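Local coordinates for polyhedrin (Simulium ubiquitum cypovirus, PDB 5A9A), which forms the crystalline matrix of cypovirus polyhedra, the microcrystalline occlusion bodies that embed virus particles in infected insects, at the interface of chains A and B. Coordinates in Å, arbitrary orientation; residue numbers count along the deposited sequence, not the author numbering. Chains: chain A/B, Polyhedrin.

Contact 1: the interface of chains A and B. Residues chain A 59-61, 140, 172-173; chain B 199, 201.
Two strands of the polyhedrin fold in chain A, residues 57-62 and 170-176, receive B:Ile199, in the loop just before the strand 201-202 of chain B, and B:Ile201, the first residue of that strand. B:Ile199 is the plug, and each of its branches has its own neighbours. Its delta-methyl, B:Ile199 CD1, lies 3.6 Å from A:Lys172 CG, part of the aliphatic stem of the lysine. The same methyl faces the backbone carbonyl of A:Phe173, and A:Trp140 approaches at about a right angle, A:Trp140 CH2 being 3.8 Å from B:Ile199 CD1. B:Ile199 CG1 runs past A:Asn59 in the opposite sense, 3.7 Å from the amide A:Asn59 ND2, while the branch methyl CG2 turns toward the backbone of A:Gly60. With CG1 anti to the carbonyl carbon (chi1 -53°) and CD1 nearly straight beyond it (chi2 166°), the longer branch extends toward A:Lys172 and A:Trp140. B:Ile201 instead folds back at chi2 -62°, and B:Ile201 CD1 rests against the root of the tyrosine side chain, 3.4 Å from A:Tyr61 CG. The lysine does double duty: its stem packs on both isoleucines, whereas a bend at chi3 sets the methylene CE over the rim of one face of the A:Trp140 ring. From CE the amine NZ points on to a water that lies 2.9 Å from B:Ile199 O. The contact seats chain B on chain A by apolar fit within the deposited trimer, probably the building block of the polyhedra.

Contact 2: the interface of chains A and B. Residues chain A 127-129, 134; chain B 33, 35, 51, 53, 203.
A:Leu129 and A:Trp134 press on the stretched side chain of B:Arg35, and this is the tight part of the contact. The methyl A:Leu129 CD1 sits over one guanidinium face, offset toward its rim and 3.4 Å from B:Arg35 NH1; its sister A:Leu129 CD2 lies 3.5 Å from B:Asn53 CG. Beside it, B:Asn53 ND2 gives a hydrogen bond to A:Cys128 O at 3.2 Å, from above the carbonyl plane. A:Trp134 CB packs against B:Arg35 CD at 3.8 Å, with indole and guanidinium planes 82° apart. Second-shell support comes from B:Asp51, gripped side-on: B:Arg35 NE donates to B:Asp51 OD1 at 2.9 Å and B:Arg35 NH2 to B:Asp51 OD2 at 2.7 Å. So oriented, B:Arg35 NH2 also makes a salt bridge to A:Asp127 OD2 at 3.1 Å, weak as a hydrogen bond, the carboxylate turned 59° from the guanidinium. The shared arginine would probably offset part of the repulsion between the two carboxylates. The looser side is watery: one water joins A:Cys128 O to B:Asn53 OD1, a second spans A:Asp127 O, B:Asp51 OD2 and B:Asn53 ND2, and a third ties A:Trp134 O to B:Ile33 O. The site clamps loop residues 127-129 and the 3-10 helix 134-136 of chain A onto strands 34-41 and 47-54 of chain B, pairing a charged anchor with a seam of bridging waters.

Contact 3: the interface of chains A and B. Residues chain A 135, 137-138; chain B 22, 26-27, 29, 32.
A:Arg138 and B:Ala32 pair their backbones as an antiparallel beta bridge between the two polyhedrin chains, beside the 3-10 helix 26-28 that follows the N-terminal helix 11-25 of chain B. The arginine side chain bends at chi2 (83°), which brings its guanidinium back toward the carbonyl of B:Gly26 within that 3-10 helix. The grip is end-on and forked: A:Arg138 NH1 and A:Arg138 NH2 both donate to B:Gly26 O, each at 3.1 Å and each bond bent to 140° at the hydrogen. Both nitrogens come from the same face of the carbonyl plane, NH1 well above it and NH2 tilted from it by 23°. A:Arg138 NH1 has a further acceptor within its own chain, A:Ala137 O at 2.9 Å, which lies in the guanidinium plane and so helps fix the rotation of the group. Apolar neighbours flank the two amino ends: B:Ala32 CB is 3.5 Å from A:Arg138 NH1, while B:Val29, crossing the arginine at about a right angle, places B:Val29 CG2 3.4 Å from A:Arg138 NH2. A:Arg135, from the 3-10 helix 134-136, lies alongside B:Pro27 and points the same way. This side-chain contact is aliphatic, A:Arg135 CB to B:Pro27 CG at 3.8 Å, and the carbonyl oxygen A:Arg135 O also faces the proline CD.

Contact 1: the interface of chains A and B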
loop_
_atom_site.group_PDB
_atom_site.type_symbol
_atom_site.label_atom_id
_atom_site.label_comp_id
_atom_site.label_asym_id
_atom_site.label_seq_id
_atom_site.Cartn_x
_atom_site.Cartn_y
_atom_site.Cartn_z
ATOM N N ASN A 59 0.527 -9.379 5.182
ATOM C CA ASN A 59 0.289 -8.478 6.295
ATOM C C ASN A 59 -0.538 -7.296 5.820
ATOM O O ASN A 59 -0.741 -7.104 4.620
ATOM C CB ASN A 59 1.600 -8.018 6.944
ATOM C CG ASN A 59 2.463 -7.194 6.015
ATOM O OD1 ASN A 59 2.030 -6.788 4.938
ATOM N ND2 ASN A 59 3.696 -6.931 6.438
ATOM N N GLY A 60 -1.027 -6.512 6.768
ATOM C CA GLY A 60 -1.904 -5.408 6.451
ATOM C C GLY A 60 -2.665 -4.995 7.689
ATOM O O GLY A 60 -2.367 -5.452 8.795
ATOM N N TYR A 61 -3.659 -4.137 7.504
ATOM C CA TYR A 61 -4.398 -3.606 8.632
ATOM C C TYR A 61 -5.760 -3.103 8.199
ATOM O O TYR A 61 -6.028 -2.919 7.012
ATOM C CB TYR A 61 -3.631 -2.435 9.244
ATOM C CG TYR A 61 -3.560 -1.247 8.310
ATOM C CD1 TYR A 61 -2.613 -1.195 7.298
ATOM C CD2 TYR A 61 -4.451 -0.191 8.429
ATOM C CE1 TYR A 61 -2.549 -0.121 6.435
ATOM C CE2 TYR A 61 -4.393 0.891 7.573
ATOM C CZ TYR A 61 -3.440 0.920 6.578
ATOM O OH TYR A 61 -3.377 1.993 5.718
ATOM N N TRP A 140 4.190 -5.425 18.041
ATOM C CA TRP A 140 3.160 -6.304 18.579
ATOM C C TRP A 140 3.200 -6.275 20.103
ATOM O O TRP A 140 4.248 -6.028 20.697
ATOM C CB TRP A 140 3.366 -7.731 18.070
ATOM C CG TRP A 140 3.519 -7.802 16.584
ATOM C CD1 TRP A 140 4.682 -7.956 15.884
ATOM C CD2 TRP A 140 2.472 -7.712 15.610
ATOM N NE1 TRP A 140 4.422 -7.970 14.533
ATOM C CE2 TRP A 140 3.073 -7.820 14.338
ATOM C CE3 TRP A 140 1.084 -7.546 15.689
ATOM C CZ2 TRP A 140 2.334 -7.765 13.155
ATOM C CZ3 TRP A 140 0.351 -7.495 14.513
ATOM C CH2 TRP A 140 0.979 -7.605 13.262
ATOM N N LYS A 172 -4.600 -5.282 12.962
ATOM C CA LYS A 172 -3.306 -5.396 12.292
ATOM C C LYS A 172 -2.909 -6.868 12.283
ATOM O O LYS A 172 -3.105 -7.567 13.276
ATOM C CB LYS A 172 -2.244 -4.555 13.011
ATOM C CG LYS A 172 -0.979 -4.312 12.190
ATOM C CD LYS A 172 -0.047 -3.295 12.856
ATOM C CE LYS A 172 0.686 -3.894 14.049
ATOM N NZ LYS A 172 1.662 -2.937 14.655
ATOM N N PHE A 173 -2.362 -7.348 11.169
ATOM C CA PHE A 173 -2.068 -8.778 11.043
ATOM C C PHE A 173 -0.848 -9.095 10.186
ATOM O O PHE A 173 -0.430 -8.294 9.348
ATOM C CB PHE A 173 -3.282 -9.515 10.473
ATOM C CG PHE A 173 -3.827 -8.903 9.216
ATOM C CD1 PHE A 173 -3.338 -9.280 7.977
ATOM C CD2 PHE A 173 -4.833 -7.953 9.275
ATOM C CE1 PHE A 173 -3.837 -8.715 6.817
ATOM C CE2 PHE A 173 -5.340 -7.385 8.121
ATOM C CZ PHE A 173 -4.840 -7.769 6.887
ATOM N N ILE B 199 4.300 -2.699 9.015
ATOM C CA ILE B 199 2.973 -2.419 8.499
ATOM C C ILE B 199 2.682 -0.952 8.786
ATOM O O ILE B 199 2.344 -0.583 9.912
ATOM C CB ILE B 199 1.924 -3.306 9.185
ATOM C CG1 ILE B 199 2.332 -4.776 9.072
ATOM C CG2 ILE B 199 0.551 -3.082 8.574
ATOM C CD1 ILE B 199 1.554 -5.702 9.978
ATOM N N ILE B 201 0.751 2.028 9.181
ATOM C CA ILE B 201 -0.647 2.383 9.371
ATOM C C ILE B 201 -0.917 3.800 8.887
ATOM O O ILE B 201 -0.286 4.752 9.343
ATOM C CB ILE B 201 -1.066 2.302 10.856
ATOM C CG1 ILE B 201 -0.699 0.941 11.456
ATOM C CG2 ILE B 201 -2.563 2.559 10.999
ATOM C CD1 ILE B 201 -1.384 -0.232 10.786
HETATM O O HOH W 1 2.520 -0.393 12.760
#

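Contact 2: the interface of chains A and B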
loop_
_atom_site.group_PDB
_atom_site.type_symbol
_atom_site.label_atom_id
_atom_site.label_comp_id
_atom_site.label_asym_id
_atom_site.label_seq_id
_atom_site.Cartn_x
_atom_site.Cartn_y
_atom_site.Cartn_z
ATOM N N ASP A 127 -6.544 4.155 17.370
ATOM C CA ASP A 127 -5.427 4.720 16.617
ATOM C C ASP A 127 -4.561 3.614 16.015
ATOM O O ASP A 127 -3.462 3.870 15.521
ATOM C CB ASP A 127 -4.573 5.620 17.513
ATOM C CG ASP A 127 -5.283 6.904 17.900
ATOM O OD1 ASP A 127 -6.171 7.351 17.142
ATOM O OD2 ASP A 127 -4.947 7.470 18.959
ATOM N N CYS A 128 -5.069 2.387 16.066
ATOM C CA CYS A 128 -4.347 1.215 15.578
ATOM C C CYS A 128 -2.990 1.061 16.265
ATOM O O CYS A 128 -1.977 0.808 15.610
ATOM C CB CYS A 128 -4.176 1.280 14.057
ATOM S SG CYS A 128 -4.105 -0.354 13.266
ATOM N N LEU A 129 -2.985 1.218 17.587
ATOM C CA LEU A 129 -1.800 0.976 18.402
ATOM C C LEU A 129 -2.144 -0.076 19.457
ATOM O O LEU A 129 -3.313 -0.246 19.803
ATOM C CB LEU A 129 -1.343 2.268 19.085
ATOM C CG LEU A 129 -0.899 3.419 18.179
ATOM C CD1 LEU A 129 -0.869 4.730 18.952
ATOM C CD2 LEU A 129 0.461 3.139 17.552
ATOM N N TRP A 134 1.411 5.850 22.618
ATOM C CA TRP A 134 2.274 5.362 21.543
ATOM C C TRP A 134 3.709 5.146 22.014
ATOM O O TRP A 134 4.448 4.344 21.442
ATOM C CB TRP A 134 2.261 6.323 20.349
ATOM C CG TRP A 134 2.987 7.615 20.583
ATOM C CD1 TRP A 134 2.460 8.777 21.069
ATOM C CD2 TRP A 134 4.374 7.880 20.329
ATOM N NE1 TRP A 134 3.432 9.748 21.135
ATOM C CE2 TRP A 134 4.618 9.220 20.694
ATOM C CE3 TRP A 134 5.435 7.111 19.838
ATOM C CZ2 TRP A 134 5.876 9.810 20.579
ATOM C CZ3 TRP A 134 6.686 7.697 19.726
ATOM C CH2 TRP A 134 6.895 9.035 20.093
ATOM N N ILE B 33 7.145 1.698 18.491
ATOM C CA ILE B 33 6.405 2.410 17.458
ATOM C C ILE B 33 6.937 3.823 17.242
ATOM O O ILE B 33 7.328 4.506 18.187
ATOM C CB ILE B 33 4.902 2.488 17.806
ATOM C CG1 ILE B 33 4.232 1.128 17.582
ATOM C CG2 ILE B 33 4.210 3.560 16.976
ATOM C CD1 ILE B 33 4.220 0.679 16.134
ATOM N N ARG B 35 5.673 7.512 15.373
ATOM C CA ARG B 35 4.392 8.127 15.039
ATOM C C ARG B 35 4.559 9.485 14.356
ATOM O O ARG B 35 5.248 10.374 14.859
ATOM C CB ARG B 35 3.526 8.255 16.296
ATOM C CG ARG B 35 2.061 8.566 16.012
ATOM C CD ARG B 35 1.174 8.228 17.202
ATOM N NE ARG B 35 -0.244 8.399 16.891
ATOM C CZ ARG B 35 -1.223 8.360 17.792
ATOM N NH1 ARG B 35 -0.946 8.165 19.076
ATOM N NH2 ARG B 35 -2.482 8.526 17.411
ATOM N N ASP B 51 -2.729 10.394 10.567
ATOM C CA ASP B 51 -1.904 9.820 11.621
ATOM C C ASP B 51 -1.273 8.502 11.176
ATOM O O ASP B 51 -1.979 7.551 10.837
ATOM C CB ASP B 51 -2.768 9.613 12.869
ATOM C CG ASP B 51 -2.050 8.851 13.966
ATOM O OD1 ASP B 51 -0.814 8.968 14.064
ATOM O OD2 ASP B 51 -2.727 8.134 14.735
ATOM N N ASN B 53 1.644 5.318 11.943
ATOM C CA ASN B 53 2.538 4.642 12.878
ATOM C C ASN B 53 3.169 3.396 12.258
ATOM O O ASN B 53 2.565 2.731 11.413
ATOM C CB ASN B 53 1.824 4.304 14.197
ATOM C CG ASN B 53 1.025 3.009 14.128
ATOM O OD1 ASN B 53 1.587 1.923 13.989
ATOM N ND2 ASN B 53 -0.289 3.120 14.254
ATOM N N ASN B 203 -3.958 5.976 9.240
ATOM C CA ASN B 203 -5.281 6.165 9.819
ATOM C C ASN B 203 -6.094 7.117 8.951
ATOM O O ASN B 203 -5.532 7.963 8.251
ATOM C CB ASN B 203 -5.174 6.704 11.248
ATOM C CG ASN B 203 -4.634 5.668 12.225
ATOM O OD1 ASN B 203 -3.635 5.900 12.907
ATOM N ND2 ASN B 203 -5.297 4.520 12.294
HETATM O O HOH W 2 0.513 -0.297 15.537
HETATM O O HOH W 3 7.166 3.816 20.922
HETATM O O HOH W 4 -1.232 5.970 15.309
#

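Contact 3: the interface of chains A and B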
loop_
_atom_site.group_PDB
_atom_site.type_symbol
_atom_site.label_atom_id
_atom_site.label_comp_id
_atom_site.label_asym_id
_atom_site.label_seq_id
_atom_site.Cartn_x
_atom_site.Cartn_y
_atom_site.Cartn_z
ATOM N N ARG A 135 4.101 5.861 23.062
ATOM C CA ARG A 135 5.471 5.786 23.556
ATOM C C ARG A 135 5.761 4.460 24.259
ATOM O O ARG A 135 6.918 4.157 24.560
ATOM C CB ARG A 135 5.770 6.971 24.479
ATOM C CG ARG A 135 5.747 8.315 23.755
ATOM C CD ARG A 135 5.755 9.495 24.718
ATOM N NE ARG A 135 4.538 9.551 25.523
ATOM C CZ ARG A 135 4.248 10.525 26.381
ATOM N NH1 ARG A 135 5.084 11.542 26.549
ATOM N NH2 ARG A 135 3.116 10.484 27.070
ATOM N N ALA A 137 4.003 1.703 22.876
ATOM C CA ALA A 137 3.508 0.779 21.864
ATOM C C ALA A 137 4.671 0.141 21.113
ATOM O O ALA A 137 5.754 0.717 21.015
ATOM C CB ALA A 137 2.584 1.497 20.900
ATOM N N ARG A 138 4.441 -1.061 20.597
ATOM C CA ARG A 138 5.452 -1.777 19.827
ATOM C C ARG A 138 4.818 -2.376 18.575
ATOM O O ARG A 138 3.613 -2.239 18.349
ATOM C CB ARG A 138 6.089 -2.891 20.668
ATOM C CG ARG A 138 7.153 -2.420 21.656
ATOM C CD ARG A 138 6.555 -1.915 22.962
ATOM N NE ARG A 138 7.592 -1.538 23.921
ATOM C CZ ARG A 138 8.169 -0.341 23.976
ATOM N NH1 ARG A 138 7.812 0.618 23.126
ATOM N NH2 ARG A 138 9.101 -0.096 24.887
ATOM N N GLN B 22 10.115 5.837 31.461
ATOM C CA GLN B 22 9.564 4.836 30.556
ATOM C C GLN B 22 8.937 5.470 29.317
ATOM O O GLN B 22 9.100 4.970 28.204
ATOM C CB GLN B 22 8.520 3.996 31.293
ATOM C CG GLN B 22 7.841 2.946 30.437
ATOM C CD GLN B 22 7.039 1.962 31.263
ATOM O OE1 GLN B 22 5.899 2.233 31.640
ATOM N NE2 GLN B 22 7.635 0.810 31.554
ATOM N N GLY B 26 10.808 4.517 26.337
ATOM C CA GLY B 26 9.996 3.493 25.705
ATOM C C GLY B 26 10.121 3.484 24.189
ATOM O O GLY B 26 10.247 2.424 23.581
ATOM N N PRO B 27 10.065 4.670 23.565
ATOM C CA PRO B 27 10.198 4.776 22.107
ATOM C C PRO B 27 11.543 4.298 21.553
ATOM O O PRO B 27 11.643 4.081 20.345
ATOM C CB PRO B 27 10.031 6.276 21.852
ATOM C CG PRO B 27 9.208 6.761 22.988
ATOM C CD PRO B 27 9.647 5.946 24.171
ATOM N N VAL B 29 13.284 1.485 22.434
ATOM C CA VAL B 29 13.419 0.036 22.338
ATOM C C VAL B 29 13.237 -0.362 20.878
ATOM O O VAL B 29 12.370 0.175 20.189
ATOM C CB VAL B 29 12.360 -0.691 23.190
ATOM C CG1 VAL B 29 12.462 -2.200 23.000
ATOM C CG2 VAL B 29 12.511 -0.322 24.657
ATOM N N ALA B 32 9.952 -0.513 18.817
ATOM C CA ALA B 32 9.011 0.435 19.397
ATOM C C ALA B 32 8.349 1.194 18.253
ATOM O O ALA B 32 8.918 1.316 17.170
ATOM C CB ALA B 32 9.719 1.394 20.334
#

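Contact 1 and contact 3 lie farthest apart, about 17 Å between the centres of their C-alpha atoms; contact 2 sits between, about 11 Å from contact 1 and 12 Å from contact 3. The 3-10 helix 134-136 of chain A serves contacts 2 and 3, while A:Trp140, just after the contact 3 segment, turns to contact 1. In chain B, neighbouring B:Ala32 and B:Ile33 join contacts 3 and 2, and the stretch from B:Ile199 to B:Asn203 joins contacts 1 and 2. Together they appear to form one extended seam between two copies of the deposited trimer; the pair alone does not show lattice contacts.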